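Local coordinates for latency-associated nuclear antigen (Murid herpesvirus 4, PDB 4BLG), which probably binds DNA and copies of itself through this C-terminal domain and is a latency-associated nuclear antigen of a gamma-herpesvirus, at residues K11-G14 and M15-L19; R101-L104 and A105-K109; V21-P24 and R25-P29. All coordinates share one frame; numbering follows the deposited sequence.

Contact 1: residues K11-G14 and M15-L19; sequences KYQG and MRRHL. With PO4 (phosphate ion), chain E.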
loop_
_atom_site.group_PDB
_atom_site.type_symbol
_atom_site.label_atom_id
_atom_site.label_comp_id
_atom_site.label_asym_id
_atom_site.label_seq_id
_atom_site.Cartn_x
_atom_site.Cartn_y
_atom_site.Cartn_z
ATOM N N LYS A 11 -3.529 24.612 -7.097
ATOM C CA LYS A 11 -4.564 24.220 -6.156
ATOM C C LYS A 11 -3.959 23.469 -5.003
ATOM O O LYS A 11 -3.030 22.680 -5.183
ATOM C CB LYS A 11 -5.620 23.351 -6.830
ATOM C CG LYS A 11 -5.129 22.098 -7.543
ATOM C CD LYS A 11 -6.373 21.437 -8.111
ATOM C CE LYS A 11 -6.179 20.064 -8.722
ATOM N NZ LYS A 11 -5.151 20.045 -9.790
ATOM N N TYR A 12 -4.501 23.730 -3.819
ATOM C CA TYR A 12 -3.964 23.175 -2.593
ATOM C C TYR A 12 -2.593 23.799 -2.349
ATOM O O TYR A 12 -1.735 23.228 -1.672
ATOM C CB TYR A 12 -3.896 21.657 -2.676
ATOM C CG TYR A 12 -5.219 21.029 -3.056
ATOM C CD1 TYR A 12 -6.407 21.475 -2.492
ATOM C CD2 TYR A 12 -5.281 19.998 -3.982
ATOM C CE1 TYR A 12 -7.618 20.907 -2.833
ATOM C CE2 TYR A 12 -6.492 19.426 -4.338
ATOM C CZ TYR A 12 -7.653 19.882 -3.756
ATOM O OH TYR A 12 -8.856 19.317 -4.103
ATOM N N GLN A 13 -2.413 24.990 -2.909
ATOM C CA GLN A 13 -1.215 25.773 -2.672
ATOM C C GLN A 13 -1.002 25.942 -1.182
ATOM O O GLN A 13 0.127 25.917 -0.722
ATOM C CB GLN A 13 -1.308 27.143 -3.333
ATOM C CG GLN A 13 -0.107 28.020 -3.055
ATOM C CD GLN A 13 -0.268 29.407 -3.617
ATOM O OE1 GLN A 13 -0.011 29.642 -4.793
ATOM N NE2 GLN A 13 -0.699 30.339 -2.777
ATOM N N GLY A 14 -2.090 26.116 -0.434
ATOM C CA GLY A 14 -2.007 26.282 1.006
ATOM C C GLY A 14 -1.360 25.091 1.696
ATOM O O GLY A 14 -0.340 25.210 2.366
ATOM N N MET A 15 -1.941 23.915 1.536
ATOM C CA MET A 15 -1.352 22.752 2.178
ATOM C C MET A 15 0.079 22.509 1.689
ATOM O O MET A 15 0.944 22.126 2.471
ATOM C CB MET A 15 -2.197 21.511 1.963
ATOM C CG MET A 15 -1.537 20.285 2.558
ATOM S SD MET A 15 -2.627 18.876 2.714
ATOM C CE MET A 15 -1.775 17.981 4.016
ATOM N N ARG A 16 0.334 22.746 0.407
ATOM C CA ARG A 16 1.667 22.515 -0.149
ATOM C C ARG A 16 2.718 23.393 0.538
ATOM O O ARG A 16 3.768 22.921 0.995
ATOM C CB ARG A 16 1.662 22.749 -1.668
ATOM C CG ARG A 16 1.105 21.557 -2.452
ATOM C CD ARG A 16 1.234 21.725 -3.960
ATOM N NE ARG A 16 0.289 22.698 -4.508
ATOM C CZ ARG A 16 0.597 23.934 -4.899
ATOM N NH1 ARG A 16 1.839 24.398 -4.813
ATOM N NH2 ARG A 16 -0.353 24.721 -5.384
ATOM N N ARG A 17 2.408 24.678 0.643
ATOM C CA ARG A 17 3.344 25.622 1.196
ATOM C C ARG A 17 3.562 25.263 2.658
ATOM O O ARG A 17 4.688 25.298 3.158
ATOM C CB ARG A 17 2.838 27.060 1.016
ATOM C CG ARG A 17 2.874 27.540 -0.437
ATOM C CD ARG A 17 2.359 28.968 -0.611
ATOM N NE ARG A 17 2.774 29.519 -1.898
ATOM C CZ ARG A 17 2.655 30.795 -2.258
ATOM N NH1 ARG A 17 2.121 31.694 -1.437
ATOM N NH2 ARG A 17 3.080 31.180 -3.453
ATOM N N HIS A 18 2.485 24.866 3.325
ATOM C CA HIS A 18 2.578 24.511 4.722
ATOM C C HIS A 18 3.619 23.420 4.887
ATOM O O HIS A 18 4.551 23.567 5.670
ATOM C CB HIS A 18 1.239 24.037 5.282
ATOM C CG HIS A 18 1.357 23.427 6.644
ATOM N ND1 HIS A 18 1.483 24.180 7.793
ATOM C CD2 HIS A 18 1.413 22.134 7.039
ATOM C CE1 HIS A 18 1.592 23.377 8.835
ATOM N NE2 HIS A 18 1.549 22.131 8.405
ATOM N N LEU A 19 3.455 22.332 4.132
ATOM C CA LEU A 19 4.334 21.181 4.253
ATOM C C LEU A 19 5.792 21.540 3.986
ATOM O O LEU A 19 6.681 21.067 4.697
ATOM C CB LEU A 19 3.882 20.030 3.328
ATOM C CG LEU A 19 2.514 19.412 3.647
ATOM C CD1 LEU A 19 2.074 18.475 2.536
ATOM C CD2 LEU A 19 2.542 18.664 4.976
HETATM P P PO4 E . -5.456 24.347 0.970
HETATM O O1 PO4 E . -5.673 23.585 2.256
HETATM O O2 PO4 E . -4.275 23.763 0.232
HETATM O O3 PO4 E . -6.691 24.242 0.109
HETATM O O4 PO4 E . -5.183 25.799 1.287
#

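Contact 2: residues R101-L104 and A105-K109; sequences RVVL and AYCEK. With PO4 (phosphate ion), chain E.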
loop_
_atom_site.group_PDB
_atom_site.type_symbol
_atom_site.label_atom_id
_atom_site.label_comp_id
_atom_site.label_asym_id
_atom_site.label_seq_id
_atom_site.Cartn_x
_atom_site.Cartn_y
_atom_site.Cartn_z
ATOM N N ARG A 101 3.840 12.917 11.342
ATOM C CA ARG A 101 3.651 13.983 12.320
ATOM C C ARG A 101 3.169 15.270 11.668
ATOM O O ARG A 101 2.239 15.922 12.157
ATOM C CB ARG A 101 4.959 14.268 13.053
ATOM C CG ARG A 101 4.844 15.315 14.160
ATOM C CD ARG A 101 6.137 15.362 14.964
ATOM N NE ARG A 101 6.265 14.074 15.623
ATOM C CZ ARG A 101 7.277 13.223 15.476
ATOM N NH1 ARG A 101 8.346 13.511 14.745
ATOM N NH2 ARG A 101 7.236 12.061 16.101
ATOM N N VAL A 102 3.827 15.647 10.579
ATOM C CA VAL A 102 3.541 16.910 9.909
ATOM C C VAL A 102 2.158 16.881 9.271
ATOM O O VAL A 102 1.327 17.769 9.499
ATOM C CB VAL A 102 4.598 17.204 8.835
ATOM C CG1 VAL A 102 4.139 18.329 7.922
ATOM C CG2 VAL A 102 5.928 17.545 9.489
ATOM N N VAL A 103 1.909 15.837 8.486
ATOM C CA VAL A 103 0.660 15.733 7.754
ATOM C C VAL A 103 -0.509 15.726 8.730
ATOM O O VAL A 103 -1.495 16.409 8.509
ATOM C CB VAL A 103 0.621 14.484 6.852
ATOM C CG1 VAL A 103 -0.751 14.339 6.209
ATOM C CG2 VAL A 103 1.698 14.573 5.782
ATOM N N LEU A 104 -0.391 14.974 9.819
ATOM C CA LEU A 104 -1.500 14.828 10.758
ATOM C C LEU A 104 -1.684 16.032 11.679
ATOM O O LEU A 104 -2.780 16.251 12.196
ATOM C CB LEU A 104 -1.353 13.556 11.596
ATOM C CG LEU A 104 -1.530 12.212 10.875
ATOM C CD1 LEU A 104 -1.487 11.085 11.895
ATOM C CD2 LEU A 104 -2.823 12.155 10.077
ATOM N N ALA A 105 -0.632 16.808 11.914
ATOM C CA ALA A 105 -0.827 18.074 12.621
ATOM C C ALA A 105 -1.741 18.966 11.788
ATOM O O ALA A 105 -2.701 19.542 12.303
ATOM C CB ALA A 105 0.497 18.764 12.892
ATOM N N TYR A 106 -1.456 19.078 10.495
ATOM C CA TYR A 106 -2.354 19.836 9.616
ATOM C C TYR A 106 -3.790 19.260 9.608
ATOM O O TYR A 106 -4.765 19.979 9.864
ATOM C CB TYR A 106 -1.776 19.902 8.196
ATOM C CG TYR A 106 -2.488 20.857 7.253
ATOM C CD1 TYR A 106 -3.551 20.432 6.474
ATOM C CD2 TYR A 106 -2.085 22.184 7.135
ATOM C CE1 TYR A 106 -4.202 21.301 5.605
ATOM C CE2 TYR A 106 -2.727 23.056 6.271
ATOM C CZ TYR A 106 -3.786 22.605 5.506
ATOM O OH TYR A 106 -4.435 23.459 4.642
ATOM N N CYS A 107 -3.918 17.957 9.351
ATOM C CA CYS A 107 -5.234 17.325 9.187
ATOM C C CYS A 107 -6.057 17.311 10.460
ATOM O O CYS A 107 -7.286 17.277 10.410
ATOM C CB CYS A 107 -5.090 15.881 8.692
ATOM S SG CYS A 107 -4.429 15.757 7.051
ATOM N N GLU A 108 -5.377 17.322 11.598
ATOM C CA GLU A 108 -6.038 17.315 12.891
ATOM C C GLU A 108 -6.950 18.536 13.021
ATOM O O GLU A 108 -7.957 18.498 13.729
ATOM C CB GLU A 108 -4.995 17.308 14.009
ATOM C CG GLU A 108 -5.570 17.416 15.404
ATOM C CD GLU A 108 -4.961 18.562 16.180
ATOM O OE1 GLU A 108 -3.766 18.468 16.536
ATOM O OE2 GLU A 108 -5.671 19.564 16.418
ATOM N N LYS A 109 -6.598 19.614 12.327
ATOM C CA LYS A 109 -7.405 20.834 12.338
ATOM C C LYS A 109 -8.338 20.889 11.138
ATOM O O LYS A 109 -9.492 21.288 11.264
ATOM C CB LYS A 109 -6.521 22.080 12.305
ATOM C CG LYS A 109 -5.628 22.232 13.507
ATOM C CD LYS A 109 -6.419 22.744 14.709
ATOM C CE LYS A 109 -5.585 22.731 15.977
ATOM N NZ LYS A 109 -6.398 22.313 17.145
HETATM P P PO4 E . -5.456 24.347 0.970
HETATM O O1 PO4 E . -5.673 23.585 2.256
HETATM O O2 PO4 E . -4.275 23.763 0.232
HETATM O O3 PO4 E . -6.691 24.242 0.109
HETATM O O4 PO4 E . -5.183 25.799 1.287
#

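Contact 3: residues V21-P24 and R25-P29; sequences VTAP and RLFDP. With PO4 (phosphate ion), chain D.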
loop_
_atom_site.group_PDB
_atom_site.type_symbol
_atom_site.label_atom_id
_atom_site.label_comp_id
_atom_site.label_asym_id
_atom_site.label_seq_id
_atom_site.Cartn_x
_atom_site.Cartn_y
_atom_site.Cartn_z
ATOM N N VAL A 21 7.301 24.480 4.331
ATOM C CA VAL A 21 7.876 25.351 5.349
ATOM C C VAL A 21 8.124 24.521 6.604
ATOM O O VAL A 21 9.140 24.663 7.274
ATOM C CB VAL A 21 6.968 26.553 5.676
ATOM C CG1 VAL A 21 7.534 27.323 6.857
ATOM C CG2 VAL A 21 6.830 27.468 4.458
ATOM N N THR A 22 7.204 23.607 6.882
ATOM C CA THR A 22 7.225 22.848 8.125
ATOM C C THR A 22 8.336 21.799 8.092
ATOM O O THR A 22 8.980 21.539 9.102
ATOM C CB THR A 22 5.867 22.172 8.377
ATOM O OG1 THR A 22 4.834 23.162 8.363
ATOM C CG2 THR A 22 5.855 21.476 9.724
ATOM N N ALA A 23 8.566 21.210 6.924
ATOM C CA ALA A 23 9.601 20.194 6.773
ATOM C C ALA A 23 10.323 20.359 5.435
ATOM O O ALA A 23 10.070 19.620 4.489
ATOM C CB ALA A 23 8.989 18.807 6.893
ATOM N N PRO A 24 11.246 21.330 5.366
ATOM C CA PRO A 24 11.925 21.747 4.131
ATOM C C PRO A 24 12.687 20.641 3.408
ATOM O O PRO A 24 12.522 20.505 2.202
ATOM C CB PRO A 24 12.899 22.831 4.608
ATOM C CG PRO A 24 12.367 23.284 5.910
ATOM C CD PRO A 24 11.687 22.113 6.529
ATOM N N ARG A 25 13.522 19.888 4.112
ATOM C CA ARG A 25 14.287 18.822 3.468
ATOM C C ARG A 25 13.357 17.743 2.914
ATOM O O ARG A 25 13.469 17.349 1.753
ATOM C CB ARG A 25 15.299 18.205 4.438
ATOM C CG ARG A 25 16.476 19.133 4.767
ATOM C CD ARG A 25 17.339 18.613 5.920
ATOM N NE ARG A 25 16.546 18.274 7.100
ATOM C CZ ARG A 25 17.024 17.679 8.190
ATOM N NH1 ARG A 25 18.307 17.346 8.275
ATOM N NH2 ARG A 25 16.213 17.411 9.204
ATOM N N LEU A 26 12.433 17.277 3.743
ATOM C CA LEU A 26 11.509 16.231 3.329
ATOM C C LEU A 26 10.703 16.635 2.089
ATOM O O LEU A 26 10.517 15.825 1.178
ATOM C CB LEU A 26 10.566 15.869 4.477
ATOM C CG LEU A 26 9.636 14.678 4.222
ATOM C CD1 LEU A 26 10.432 13.422 3.890
ATOM C CD2 LEU A 26 8.729 14.440 5.419
ATOM N N PHE A 27 10.242 17.884 2.039
ATOM C CA PHE A 27 9.353 18.317 0.957
ATOM C C PHE A 27 10.008 19.206 -0.084
ATOM O O PHE A 27 9.328 19.759 -0.944
ATOM C CB PHE A 27 8.122 19.006 1.523
ATOM C CG PHE A 27 7.126 18.055 2.090
ATOM C CD1 PHE A 27 6.193 17.446 1.270
ATOM C CD2 PHE A 27 7.134 17.748 3.437
ATOM C CE1 PHE A 27 5.280 16.557 1.786
ATOM C CE2 PHE A 27 6.221 16.860 3.962
ATOM C CZ PHE A 27 5.292 16.264 3.136
ATOM N N ASP A 28 11.325 19.343 -0.006
ATOM C CA ASP A 28 12.082 20.027 -1.043
ATOM C C ASP A 28 11.701 19.453 -2.403
ATOM O O ASP A 28 11.853 18.251 -2.627
ATOM C CB ASP A 28 13.578 19.821 -0.819
ATOM C CG ASP A 28 14.419 20.842 -1.550
ATOM O OD1 ASP A 28 13.912 21.403 -2.545
ATOM O OD2 ASP A 28 15.577 21.080 -1.130
ATOM N N PRO A 29 11.209 20.303 -3.322
ATOM C CA PRO A 29 10.825 19.805 -4.647
ATOM C C PRO A 29 12.036 19.559 -5.548
ATOM O O PRO A 29 11.893 18.978 -6.626
ATOM C CB PRO A 29 9.954 20.932 -5.219
ATOM C CG PRO A 29 9.943 22.031 -4.184
ATOM C CD PRO A 29 11.059 21.761 -3.234
HETATM P P PO4 D . 13.027 18.627 7.537
HETATM O O1 PO4 D . 12.325 19.354 8.653
HETATM O O2 PO4 D . 12.019 18.023 6.590
HETATM O O3 PO4 D . 13.900 19.553 6.734
HETATM O O4 PO4 D . 13.864 17.529 8.137
#

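Contact 1: residues K11-G14 and M15-L19
M15, with Y12 and G14 before it, meets an anion in the first turn of helix 13-22: M15 N gives phosphate O2 a nearly straight hydrogen bond of 2.7 Å (N-H...O angle 172°), while its side chain turns to K53 and Y106. G14, bare of any side chain, lets the ion approach until phosphate O4 stands 3.2 Å from G14 CA. R16 N bonds Y12 O at 3.0 Å, so the carbonyl of the N-cap residue starts the helical ladder. The R16 side chain folds back through a bend at chi3 (-73°), bringing R16 NH2 within a tight 3.0 Å of Q13 CA, which lies over one guanidinium face; NE and NH2 both reach K11 O in weak bonds. Next comes R17, whose N donates to Q13 O at 2.9 Å. R17 and Q13 suit each other as extended chains with flat ends: amide and guanidinium stack 8° apart, Q13 NE2 over the guanidinium centre, without a bond between two donors. H18 N closes the turn on G14 O at 3.0 Å. With K53 and Y106 also bonding the phosphate, this is a helix N-terminus holding an anion by a first-turn amide.

Contact 2: residues R101-L104 and A105-K109
V103 and C107 sit one turn apart on the inward face of helix 93-110, a long amphipathic helix whose other side carries R101, A105 and E108. V103 CG1, placed anti to the backbone N (chi1 175°), leans obliquely toward the next turn and meets C107 SG at 4.0 Å, a small apolar contact suited to two compact side chains. The same pair is tied through the backbone, where C107 N donates to V103 O at 3.0 Å in the carbonyl plane. Y106 N bonds V102 O at 3.2 Å, while V102 itself packs on L19 and T22 of helix 13-22. The Y106 ring swings clear of the turn, and at its far end OH donates to phosphate O1 over 2.7 Å, the oxygen lying near the ring plane. E108 N reaches L104 O at 2.9 Å from 37° out of the carbonyl plane, and on the exposed side K109 NZ forms a salt bridge with E108 OE2. The apolar V103 and C107 can thus be buried, against I58 and V114, whereas Y106, both aromatic and hydroxylic, can pack on H18 and M15 and still give the ion one hydrogen bond, alongside K53 and M15 N.

Contact 3: residues V21-P24 and R25-P29
A23 and P24 form the bend between helix 13-22 and a short, weakly bonded helical turn, 24-27, and A23 touches L26 and F27 beyond it. The break is made at A23, whose backbone (phi -141°, psi 78°) leaves the helical region. P24 suits the start of the new turn: the N-H of a first-turn residue finds no acceptor within its own helix, so proline, which lacks one, costs no bond there. The amides that follow are turned toward a second phosphate ion: R25 N donates to O3 at 2.7 Å and L26 N to O2 at 3.0 Å.

R25 adds its side chain to this grip. A bend at chi3 (-51°) brings the guanidinium round so that the ion sits at its edge, near its plane; R25 NE donates to phosphate O3 at 3.0 Å and more weakly to O4, and R25 NH2 meets O4 at 2.6 Å. Backbone and side chain of one arginine thus share O3, and K98 of helix 93-110 supplies another positive charge to the ion. P24 CD also borders O3, forming part of the ion's apolar surroundings.

The buried A23 borders the ion too, its CB 3.1 Å from phosphate O2, and a methyl is compact enough to touch the side chains of the turn as well. A23 CB rests against both L26 CB, at 4.1 Å, and F27 CD2, and F27 passes the packing on to L19 and L99. The turn is fastened by the A23 carbonyl: F27 N bonds A23 O at 3.0 Å, nearly along the C=O axis, and the same oxygen lies at the edge of the F27 ring, 3.6 Å from F27 CD2.

Overall arrangement
Contacts 1 and 3 share helix 13-22, one at its start and the other at the bend beyond its end, while contact 2 lies on helix 93-110, which packs against both. L19 and V102 join contacts 1 and 2, T22 and V102 contacts 2 and 3, and L19 meets F27 between contacts 1 and 3. Contact 1 is the surface one, dominated by arginines and amides; contacts 2 and 3 are partly buried, with apolar groups packed inside (valine and cysteine; alanine, leucine and phenylalanine). Contacts 1 and 2 share one phosphate, which K53 of helix 48-57 also bonds. Contact 1 offers its ion a backbone amide, contact 3 backbone amides plus the R25 guanidinium; such sites might suit DNA binding, although the phosphates probably come from the crystallisation liquor.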